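Local coordinates for protein glutaminase 1 (Escherichia coli, PDB 1U60) that catalyses the hydrolysis of L-glutamine to L-glutamate and ammonium, as a homotetrameric glutaminase of the beta-lactamase clan, at residues A[251-257]-A[305-309]; A[202-206]-A[275-279]; A[70-74]-A[234-238]; A[209-213]-A[269-275]. Numbering follows the deposited sequence.

Interaction 1 of 4, residues A[251-257]-A[305-309]; sequences AYRVGLP and YNVFK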
loop_
_atom_site.group_PDB
_atom_site.type_symbol
_atom_site.label_atom_id
_atom_site.label_comp_id
_atom_site.label_asym_id
_atom_site.label_seq_id
_atom_site.Cartn_x
_atom_site.Cartn_y
_atom_site.Cartn_z
ATOM N N ALA A 251 -4.257 3.288 -4.971
ATOM C CA ALA A 251 -4.177 3.894 -3.642
ATOM C C ALA A 251 -4.146 5.423 -3.666
ATOM O O ALA A 251 -4.768 6.089 -2.852
ATOM C CB ALA A 251 -2.954 3.372 -2.916
ATOM N N TYR A 252 -3.414 5.974 -4.645
ATOM C CA TYR A 252 -3.214 7.410 -4.837
ATOM C C TYR A 252 -4.520 8.106 -5.218
ATOM O O TYR A 252 -4.852 9.141 -4.694
ATOM C CB TYR A 252 -2.183 7.553 -5.924
ATOM C CG TYR A 252 -1.598 8.921 -6.179
ATOM C CD1 TYR A 252 -0.578 9.395 -5.420
ATOM C CD2 TYR A 252 -2.025 9.681 -7.265
ATOM C CE1 TYR A 252 -0.002 10.616 -5.655
ATOM C CE2 TYR A 252 -1.461 10.930 -7.523
ATOM C CZ TYR A 252 -0.423 11.366 -6.746
ATOM O OH TYR A 252 0.125 12.599 -7.011
ATOM N N ARG A 253 -5.282 7.500 -6.116
ATOM C CA ARG A 253 -6.520 8.097 -6.631
ATOM C C ARG A 253 -7.793 7.813 -5.869
ATOM O O ARG A 253 -8.643 8.703 -5.726
ATOM C CB ARG A 253 -6.680 7.693 -8.102
ATOM C CG ARG A 253 -5.651 8.399 -9.034
ATOM C CD ARG A 253 -5.903 9.914 -9.202
ATOM N NE ARG A 253 -4.849 10.600 -9.934
ATOM C CZ ARG A 253 -4.719 11.944 -9.964
ATOM N NH1 ARG A 253 -5.577 12.755 -9.354
ATOM N NH2 ARG A 253 -3.756 12.482 -10.639
ATOM N N VAL A 254 -7.947 6.569 -5.390
ATOM C CA VAL A 254 -9.146 6.076 -4.734
ATOM C C VAL A 254 -8.957 5.878 -3.212
ATOM O O VAL A 254 -9.855 6.200 -2.405
ATOM C CB VAL A 254 -9.555 4.729 -5.383
ATOM C CG1 VAL A 254 -10.834 4.216 -4.784
ATOM C CG2 VAL A 254 -9.749 4.879 -6.892
ATOM N N GLY A 255 -7.802 5.332 -2.806
ATOM C CA GLY A 255 -7.505 5.146 -1.397
ATOM C C GLY A 255 -8.361 4.112 -0.664
ATOM O O GLY A 255 -8.628 4.208 0.545
ATOM N N LEU A 256 -8.781 3.102 -1.396
ATOM C CA LEU A 256 -9.459 1.991 -0.782
ATOM C C LEU A 256 -8.808 0.689 -1.230
ATOM O O LEU A 256 -8.433 0.540 -2.399
ATOM C CB LEU A 256 -10.918 1.953 -1.192
ATOM C CG LEU A 256 -11.823 3.123 -0.830
ATOM C CD1 LEU A 256 -13.168 2.949 -1.535
ATOM C CD2 LEU A 256 -12.013 3.227 0.652
ATOM N N PRO A 257 -8.704 -0.273 -0.321
ATOM C CA PRO A 257 -8.172 -1.605 -0.699
ATOM C C PRO A 257 -9.026 -2.253 -1.744
ATOM O O PRO A 257 -10.231 -2.302 -1.586
ATOM C CB PRO A 257 -8.203 -2.411 0.597
ATOM C CG PRO A 257 -8.934 -1.557 1.589
ATOM C CD PRO A 257 -9.081 -0.196 1.101
ATOM N N TYR A 305 -15.355 8.315 0.434
ATOM C CA TYR A 305 -14.584 7.254 1.127
ATOM C C TYR A 305 -13.178 7.044 0.598
ATOM O O TYR A 305 -12.978 6.848 -0.612
ATOM C CB TYR A 305 -15.308 5.909 1.054
ATOM C CG TYR A 305 -16.659 5.937 1.718
ATOM C CD1 TYR A 305 -16.782 6.318 3.070
ATOM C CD2 TYR A 305 -17.807 5.512 1.032
ATOM C CE1 TYR A 305 -18.020 6.312 3.698
ATOM C CE2 TYR A 305 -19.032 5.541 1.660
ATOM C CZ TYR A 305 -19.133 5.924 2.983
ATOM O OH TYR A 305 -20.355 5.935 3.635
ATOM N N ASN A 306 -12.208 7.098 1.509
ATOM C CA ASN A 306 -10.776 7.002 1.222
ATOM C C ASN A 306 -10.104 6.816 2.571
ATOM O O ASN A 306 -10.295 7.659 3.472
ATOM C CB ASN A 306 -10.273 8.293 0.571
ATOM C CG ASN A 306 -8.798 8.230 0.172
ATOM O OD1 ASN A 306 -7.981 7.752 0.930
ATOM N ND2 ASN A 306 -8.457 8.820 -0.989
ATOM N N VAL A 307 -9.383 5.725 2.765
ATOM C CA VAL A 307 -8.810 5.447 4.087
ATOM C C VAL A 307 -7.668 6.419 4.479
ATOM O O VAL A 307 -7.257 6.442 5.646
ATOM C CB VAL A 307 -8.299 3.998 4.237
ATOM C CG1 VAL A 307 -9.371 2.963 3.862
ATOM C CG2 VAL A 307 -7.015 3.749 3.482
ATOM N N PHE A 308 -7.181 7.223 3.532
ATOM C CA PHE A 308 -6.156 8.262 3.805
ATOM C C PHE A 308 -6.736 9.641 4.122
ATOM O O PHE A 308 -6.001 10.629 4.235
ATOM C CB PHE A 308 -5.181 8.331 2.619
ATOM C CG PHE A 308 -4.562 6.964 2.280
ATOM C CD1 PHE A 308 -3.842 6.270 3.256
ATOM C CD2 PHE A 308 -4.715 6.394 1.045
ATOM C CE1 PHE A 308 -3.284 5.036 2.981
ATOM C CE2 PHE A 308 -4.189 5.102 0.773
ATOM C CZ PHE A 308 -3.472 4.430 1.763
ATOM N N LYS A 309 -8.058 9.707 4.237
ATOM C CA LYS A 309 -8.792 10.947 4.595
ATOM C C LYS A 309 -9.383 10.724 5.967
ATOM O O LYS A 309 -10.144 9.791 6.167
ATOM C CB LYS A 309 -9.968 11.191 3.645
ATOM C CG LYS A 309 -9.593 11.654 2.282
ATOM C CD LYS A 309 -10.711 12.503 1.623
ATOM C CE LYS A 309 -10.581 12.540 0.063
ATOM N NZ LYS A 309 -9.744 13.703 -0.518
HETATM O O HOH W 1 -5.513 8.613 -1.710
HETATM O O HOH W 2 -9.866 10.053 -3.334
HETATM O O HOH W 3 -12.034 7.655 -3.056
#
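Phe308 sets the edge of its ring against the last turn of helix 247-253, CE2 3.8 Å from Ala251 O and 4.3 Å from Ala251 CB. Next to it the chain leaves the helix at Gly255, the first residue to depart from helical angles, with positive phi; a CB here would run into Asn306 OD1. Gly255 O accepts a nearly straight hydrogen bond from Val307 N (2.8 Å, 166°). Asn306 folds its own segment into an Asx turn, Asn306 OD1 accepting a hydrogen bond from Phe308 N, 2.8 Å away, within a type I turn ending at Lys309. Asn306 ND2 donates to two waters that link it to Ala251 O and Arg253 O, while a third water bridges Val254 O and Tyr305 O. Leu256 CD2 packs on Val307 CG1 (4.2 Å), and Val307 also meets Val307 of the second subunit. The C-terminal tail is thus fastened to the end of helix 247-253, where helix 290-303 meets Val254 and Leu256, helix 231-241 meets Ala251 and Pro257, and strand 265-270 meets Leu256 and Tyr305.

Interaction 2 of 4, residues A[202-206]-A[275-279]; sequences TIELA and GIAAF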
loop_
_atom_site.group_PDB
_atom_site.type_symbol
_atom_site.label_atom_id
_atom_site.label_comp_id
_atom_site.label_asym_id
_atom_site.label_seq_id
_atom_site.Cartn_x
_atom_site.Cartn_y
_atom_site.Cartn_z
ATOM N N THR A 202 -22.081 -9.083 -9.986
ATOM C CA THR A 202 -21.518 -7.883 -9.370
ATOM C C THR A 202 -22.006 -7.722 -7.924
ATOM O O THR A 202 -21.274 -7.190 -7.076
ATOM C CB THR A 202 -21.838 -6.683 -10.212
ATOM O OG1 THR A 202 -21.191 -6.835 -11.492
ATOM C CG2 THR A 202 -21.238 -5.375 -9.646
ATOM N N ILE A 203 -23.253 -8.120 -7.661
ATOM C CA ILE A 203 -23.768 -8.077 -6.297
ATOM C C ILE A 203 -23.000 -9.036 -5.408
ATOM O O ILE A 203 -22.714 -8.722 -4.261
ATOM C CB ILE A 203 -25.294 -8.247 -6.301
ATOM C CG1 ILE A 203 -25.906 -6.915 -6.799
ATOM C CG2 ILE A 203 -25.833 -8.496 -4.911
ATOM C CD1 ILE A 203 -27.328 -6.982 -7.142
ATOM N N GLU A 204 -22.729 -10.238 -5.919
ATOM C CA GLU A 204 -21.944 -11.221 -5.191
ATOM C C GLU A 204 -20.536 -10.732 -4.913
ATOM O O GLU A 204 -20.032 -10.887 -3.810
ATOM C CB GLU A 204 -21.954 -12.532 -5.950
ATOM C CG GLU A 204 -23.350 -13.155 -5.839
ATOM C CD GLU A 204 -23.635 -14.289 -6.835
ATOM O OE1 GLU A 204 -22.898 -14.456 -7.856
ATOM O OE2 GLU A 204 -24.674 -14.974 -6.588
ATOM N N LEU A 205 -19.928 -10.070 -5.899
ATOM C CA LEU A 205 -18.604 -9.467 -5.677
ATOM C C LEU A 205 -18.633 -8.400 -4.607
ATOM O O LEU A 205 -17.766 -8.373 -3.730
ATOM C CB LEU A 205 -18.022 -8.962 -6.974
ATOM C CG LEU A 205 -16.638 -8.325 -6.957
ATOM C CD1 LEU A 205 -15.649 -9.324 -6.323
ATOM C CD2 LEU A 205 -16.150 -7.922 -8.332
ATOM N N ALA A 206 -19.622 -7.520 -4.667
ATOM C CA ALA A 206 -19.809 -6.508 -3.644
ATOM C C ALA A 206 -20.071 -7.096 -2.284
ATOM O O ALA A 206 -19.689 -6.520 -1.282
ATOM C CB ALA A 206 -20.904 -5.504 -4.026
ATOM N N GLY A 275 -18.999 -2.828 0.875
ATOM C CA GLY A 275 -18.301 -3.274 -0.317
ATOM C C GLY A 275 -18.818 -2.555 -1.539
ATOM O O GLY A 275 -20.025 -2.319 -1.646
ATOM N N ILE A 276 -17.912 -2.220 -2.457
ATOM C CA ILE A 276 -18.268 -1.600 -3.720
ATOM C C ILE A 276 -17.648 -2.451 -4.796
ATOM O O ILE A 276 -16.462 -2.787 -4.775
ATOM C CB ILE A 276 -17.735 -0.147 -3.857
ATOM C CG1 ILE A 276 -18.065 0.679 -2.637
ATOM C CG2 ILE A 276 -18.195 0.533 -5.212
ATOM C CD1 ILE A 276 -17.274 2.051 -2.554
ATOM N N ALA A 277 -18.435 -2.795 -5.783
ATOM C CA ALA A 277 -17.888 -3.591 -6.878
ATOM C C ALA A 277 -18.419 -3.116 -8.209
ATOM O O ALA A 277 -19.505 -2.521 -8.302
ATOM C CB ALA A 277 -18.190 -5.033 -6.698
ATOM N N ALA A 278 -17.678 -3.429 -9.245
ATOM C CA ALA A 278 -18.178 -3.236 -10.625
ATOM C C ALA A 278 -17.633 -4.273 -11.538
ATOM O O ALA A 278 -16.715 -4.985 -11.200
ATOM C CB ALA A 278 -17.785 -1.844 -11.108
ATOM N N PHE A 279 -18.206 -4.342 -12.754
ATOM C CA PHE A 279 -17.809 -5.262 -13.754
ATOM C C PHE A 279 -17.978 -4.656 -15.119
ATOM O O PHE A 279 -18.999 -4.012 -15.404
ATOM C CB PHE A 279 -18.663 -6.530 -13.603
ATOM C CG PHE A 279 -18.869 -7.307 -14.856
ATOM C CD1 PHE A 279 -17.844 -8.029 -15.425
ATOM C CD2 PHE A 279 -20.151 -7.396 -15.414
ATOM C CE1 PHE A 279 -18.053 -8.763 -16.560
ATOM C CE2 PHE A 279 -20.389 -8.142 -16.537
ATOM C CZ PHE A 279 -19.347 -8.840 -17.124
#
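Thr202, in the first turn of helix 202-213, points its CB at the strand: CG2 sits 3.6 Å from Ala277 O and 3.9 Å from Ala278 CA, while OG1 lies 3.3 Å from Phe279 CB. Ile203 and Glu204 turn away from strand 275-279, and Glu204 forms a salt bridge with Arg61. Leu205 comes back to the interface and rests its CG on Ala277 CB at 3.6 Å. Ala206 completes the turn, with its CB 3.8 Å from Ala277 CB and its O 3.7 Å from Gly275 CA, where any side chain on the glycine would strike that carbonyl. Ala277 therefore fits among Thr202, Leu205 and Ala206. With Gly275, Ala277 and Ala206 small, the axes of helix 202-206 and strand 275-279 come within 6.9 Å, at 148°, without a single hydrogen bond between them. Ile276 and Ala278 face the other way, onto helix 290-303. Helices on both faces of a central antiparallel sheet are characteristic of the serine beta-lactamase-like fold, to whose clan glutaminases belong.

Interaction 3 of 4, residues A[70-74]-A[234-238]; sequences VCTLA and ILAEM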
loop_
_atom_site.group_PDB
_atom_site.type_symbol
_atom_site.label_atom_id
_atom_site.label_comp_id
_atom_site.label_asym_id
_atom_site.label_seq_id
_atom_site.Cartn_x
_atom_site.Cartn_y
_atom_site.Cartn_z
ATOM N N VAL A 70 -8.214 -13.456 -3.019
ATOM C CA VAL A 70 -8.599 -12.811 -1.755
ATOM C C VAL A 70 -9.258 -13.889 -0.887
ATOM O O VAL A 70 -9.031 -13.956 0.339
ATOM C CB VAL A 70 -9.535 -11.615 -2.008
ATOM C CG1 VAL A 70 -10.134 -11.112 -0.705
ATOM C CG2 VAL A 70 -8.815 -10.528 -2.745
ATOM N N CYS A 71 -10.105 -14.713 -1.508
ATOM C CA CYS A 71 -10.844 -15.711 -0.730
ATOM C C CYS A 71 -9.922 -16.799 -0.157
ATOM O O CYS A 71 -10.077 -17.235 0.968
ATOM C CB CYS A 71 -11.927 -16.385 -1.559
ATOM S SG CYS A 71 -13.075 -15.240 -2.406
ATOM N N THR A 72 -8.953 -17.247 -0.947
ATOM C CA THR A 72 -8.084 -18.299 -0.452
ATOM C C THR A 72 -7.141 -17.741 0.600
ATOM O O THR A 72 -6.757 -18.455 1.586
ATOM C CB THR A 72 -7.363 -18.928 -1.664
ATOM O OG1 THR A 72 -8.339 -19.730 -2.387
ATOM C CG2 THR A 72 -6.211 -19.856 -1.232
ATOM N N LEU A 73 -6.719 -16.484 0.418
ATOM C CA LEU A 73 -5.939 -15.818 1.442
ATOM C C LEU A 73 -6.730 -15.814 2.753
ATOM O O LEU A 73 -6.184 -16.029 3.843
ATOM C CB LEU A 73 -5.597 -14.390 1.011
ATOM C CG LEU A 73 -4.962 -13.488 2.052
ATOM C CD1 LEU A 73 -3.692 -14.206 2.618
ATOM C CD2 LEU A 73 -4.638 -12.096 1.534
ATOM N N ALA A 74 -8.005 -15.446 2.662
ATOM C CA ALA A 74 -8.836 -15.367 3.874
ATOM C C ALA A 74 -8.854 -16.737 4.574
ATOM O O ALA A 74 -8.652 -16.843 5.791
ATOM C CB ALA A 74 -10.181 -14.910 3.535
ATOM N N ILE A 234 -5.886 -9.041 5.317
ATOM C CA ILE A 234 -6.415 -9.240 3.933
ATOM C C ILE A 234 -6.439 -7.912 3.178
ATOM O O ILE A 234 -5.992 -7.803 2.031
ATOM C CB ILE A 234 -7.789 -9.815 3.931
ATOM C CG1 ILE A 234 -7.789 -11.183 4.572
ATOM C CG2 ILE A 234 -8.338 -9.868 2.515
ATOM C CD1 ILE A 234 -9.176 -11.635 4.935
ATOM N N LEU A 235 -6.961 -6.900 3.823
ATOM C CA LEU A 235 -7.037 -5.568 3.229
ATOM C C LEU A 235 -5.680 -4.921 2.981
ATOM O O LEU A 235 -5.511 -4.231 1.972
ATOM C CB LEU A 235 -7.907 -4.659 4.118
ATOM C CG LEU A 235 -9.381 -5.094 4.311
ATOM C CD1 LEU A 235 -10.158 -4.084 5.061
ATOM C CD2 LEU A 235 -10.088 -5.412 2.963
ATOM N N ALA A 236 -4.714 -5.161 3.869
ATOM C CA ALA A 236 -3.366 -4.661 3.673
ATOM C C ALA A 236 -2.768 -5.281 2.418
ATOM O O ALA A 236 -2.189 -4.568 1.573
ATOM C CB ALA A 236 -2.485 -4.969 4.857
ATOM N N GLU A 237 -2.930 -6.588 2.269
ATOM C CA GLU A 237 -2.405 -7.267 1.087
ATOM C C GLU A 237 -3.043 -6.699 -0.187
ATOM O O GLU A 237 -2.321 -6.472 -1.191
ATOM C CB GLU A 237 -2.638 -8.780 1.171
ATOM C CG GLU A 237 -1.876 -9.531 2.312
ATOM C CD GLU A 237 -0.440 -9.895 2.082
ATOM O OE1 GLU A 237 0.249 -9.293 1.200
ATOM O OE2 GLU A 237 0.043 -10.823 2.846
ATOM N N MET A 238 -4.353 -6.469 -0.147
ATOM C CA MET A 238 -5.064 -5.867 -1.264
ATOM C C MET A 238 -4.500 -4.460 -1.562
ATOM O O MET A 238 -4.270 -4.136 -2.733
ATOM C CB MET A 238 -6.557 -5.784 -0.984
ATOM C CG MET A 238 -7.263 -7.171 -1.071
ATOM S SD MET A 238 -8.918 -7.176 -0.358
ATOM C CE MET A 238 -9.800 -6.115 -1.504
#
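Ile234 gives up about 70 Å² to this contact, more than any other residue in it, and three side chains of helix 70-74 gather round it. Its CG2 meets Val70 CG1 at 3.9 Å, its CD1 reaches Ala74 CB at 3.7 Å, and Leu73 CD2 comes within 4.1 Å of Ile234 CA. Leu73, with 60 Å² covered, points its CB toward the other helix, and its CD2 sits between Ile234 and Glu237, about one turn apart, touching the aliphatic part of the acid 3.8 Å from Glu237 CG. The carboxylate of Glu237 lies farther out, so the acid contributes a methylene to the interface. Val70 is the third large contributor at 51 Å²: besides Ile234, it touches Met238, Val70 CG2 to Met238 CG 4.1 Å. No hydrogen bond crosses the interface; aliphatic groups fill it, with the axes of 70-74 and 234-238 10.7 Å apart at closest approach and running at 143°, a spacing consistent with side chains rather than backbones meeting. The nearest backbones are at Ala74 and Ile234, CA to CA 6.6 Å, where the alanine takes little room. Val70 lies about 8 Å, side chain to side chain, from Ser66 and Tyr244, both predicted to bind substrate. Tyr252 of the second subunit lies against Ala236 and Glu237, while helix 202-213 adds Leu212 to Val70 and Ile234, and strand 265-270 packs against Leu235 and Met238.

Interaction 4 of 4, residues A[209-213]-A[269-275]; sequences GATLA and VVPGVMG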
loop_
_atom_site.group_PDB
_atom_site.type_symbol
_atom_site.label_atom_id
_atom_site.label_comp_id
_atom_site.label_asym_id
_atom_site.label_seq_id
_atom_site.Cartn_x
_atom_site.Cartn_y
_atom_site.Cartn_z
ATOM N N GLY A 209 -16.868 -7.969 -0.697
ATOM C CA GLY A 209 -16.399 -6.713 -0.115
ATOM C C GLY A 209 -17.059 -6.338 1.205
ATOM O O GLY A 209 -16.384 -5.879 2.124
ATOM N N ALA A 210 -18.380 -6.529 1.284
ATOM C CA ALA A 210 -19.149 -6.174 2.435
ATOM C C ALA A 210 -18.841 -7.112 3.616
ATOM O O ALA A 210 -18.819 -6.685 4.756
ATOM C CB ALA A 210 -20.598 -6.189 2.132
ATOM N N THR A 211 -18.530 -8.356 3.327
ATOM C CA THR A 211 -18.142 -9.290 4.370
ATOM C C THR A 211 -16.836 -8.808 5.001
ATOM O O THR A 211 -16.689 -8.801 6.233
ATOM C CB THR A 211 -18.028 -10.700 3.819
ATOM O OG1 THR A 211 -19.323 -11.147 3.335
ATOM C CG2 THR A 211 -17.566 -11.637 4.931
ATOM N N LEU A 212 -15.897 -8.361 4.164
ATOM C CA LEU A 212 -14.658 -7.837 4.674
ATOM C C LEU A 212 -14.934 -6.514 5.395
ATOM O O LEU A 212 -14.410 -6.277 6.504
ATOM C CB LEU A 212 -13.681 -7.675 3.533
ATOM C CG LEU A 212 -13.236 -8.932 2.791
ATOM C CD1 LEU A 212 -12.402 -8.574 1.516
ATOM C CD2 LEU A 212 -12.453 -9.899 3.719
ATOM N N ALA A 213 -15.766 -5.634 4.829
ATOM C CA ALA A 213 -16.039 -4.350 5.480
ATOM C C ALA A 213 -16.678 -4.537 6.884
ATOM O O ALA A 213 -16.442 -3.727 7.772
ATOM C CB ALA A 213 -16.962 -3.456 4.595
ATOM N N VAL A 269 -13.105 -2.169 -0.810
ATOM C CA VAL A 269 -13.679 -2.274 0.534
ATOM C C VAL A 269 -13.555 -0.946 1.254
ATOM O O VAL A 269 -12.479 -0.384 1.331
ATOM C CB VAL A 269 -12.932 -3.371 1.335
ATOM C CG1 VAL A 269 -13.532 -3.467 2.741
ATOM C CG2 VAL A 269 -13.028 -4.670 0.573
ATOM N N VAL A 270 -14.662 -0.479 1.841
ATOM C CA VAL A 270 -14.674 0.651 2.762
ATOM C C VAL A 270 -14.767 0.060 4.181
ATOM O O VAL A 270 -15.844 -0.402 4.593
ATOM C CB VAL A 270 -15.843 1.652 2.486
ATOM C CG1 VAL A 270 -15.705 2.884 3.365
ATOM C CG2 VAL A 270 -15.846 2.084 1.022
ATOM N N PRO A 271 -13.651 -0.013 4.903
ATOM C CA PRO A 271 -13.630 -0.705 6.201
ATOM C C PRO A 271 -14.710 -0.117 7.125
ATOM O O PRO A 271 -14.835 1.119 7.298
ATOM C CB PRO A 271 -12.198 -0.423 6.733
ATOM C CG PRO A 271 -11.397 -0.144 5.559
ATOM C CD PRO A 271 -12.334 0.562 4.588
ATOM N N GLY A 272 -15.499 -1.004 7.701
ATOM C CA GLY A 272 -16.610 -0.622 8.562
ATOM C C GLY A 272 -17.901 -0.193 7.895
ATOM O O GLY A 272 -18.894 0.053 8.593
ATOM N N VAL A 273 -17.933 -0.116 6.563
ATOM C CA VAL A 273 -19.032 0.583 5.906
ATOM C C VAL A 273 -19.691 -0.209 4.786
ATOM O O VAL A 273 -20.890 -0.463 4.829
ATOM C CB VAL A 273 -18.590 1.961 5.399
ATOM C CG1 VAL A 273 -19.783 2.715 4.721
ATOM C CG2 VAL A 273 -18.014 2.799 6.549
ATOM N N MET A 274 -18.930 -0.612 3.781
ATOM C CA MET A 274 -19.518 -1.231 2.592
ATOM C C MET A 274 -18.504 -1.893 1.678
ATOM O O MET A 274 -17.307 -1.629 1.739
ATOM C CB MET A 274 -20.300 -0.184 1.769
ATOM C CG MET A 274 -19.413 0.903 1.167
ATOM S SD MET A 274 -20.275 1.997 0.046
ATOM C CE MET A 274 -21.538 2.635 1.153
ATOM N N GLY A 275 -18.999 -2.828 0.875
ATOM C CA GLY A 275 -18.301 -3.274 -0.317
ATOM C C GLY A 275 -18.818 -2.555 -1.539
ATOM O O GLY A 275 -20.025 -2.319 -1.646
#
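A beta hairpin with a classic bulge, in which Val273 and Met274 both face Val270, receives the C-terminal end of helix 202-213. Within the hairpin, Val270 O accepts from Val273 N at 2.9 Å and from Met274 N at 3.2 Å, and Val270 N donates to Met274 O at 2.9 Å. Ala213 puts its CB into the space beside this bulge, 3.3 Å from Val270 O, 3.4 Å from Met274 O and 3.9 Å from Val269 CG1. Ala213 O accepts the one hydrogen bond between the segments, from Gly272 N at 2.9 Å with a bent angle of 135°; Gly272 has a positive phi, a conformation that glycine adopts easily. One helical turn earlier, Gly209 meets Gly275 with their CA atoms only 3.9 Å apart. A CB on either glycine would collide with the opposite backbone, so main chain rests directly on main chain here. Leu212 CD1 packs 4.1 Å from Val269 CG2, and helix 231-241 adds Ile234, Leu235 and Met238 to this apolar patch. The chemistry is that of close backbone packing: two glycines and an alanine leave room for the helix to lie against the strands, valine and leucine supply the apolar filling, and a single hydrogen bond pairs a carbonyl at the helix end with the hairpin turn.

In the fold
Interactions 2 and 4 share Gly275 and use successive parts of helix 202-213 against the five-stranded sheet, their centres 11 Å apart; along the chain, interaction 4 falls within the span bridged by interaction 2. The centres of interactions 1 and 4 are 13 Å apart, and the two are joined by a probable backbone hydrogen bond from Val269 to Pro257 and by Tyr305 packing on Val270 and Val273. Interaction 3, closed before interaction 1 opens, touches 1 through helix 231-241, and 4 through that helix and through Val70 on Leu212. It thereby connects the sheet region with the helical region holding helix 68-80. Interactions 1, 3 and 4 also touch the second subunit, so this packing continues into the subunit interface.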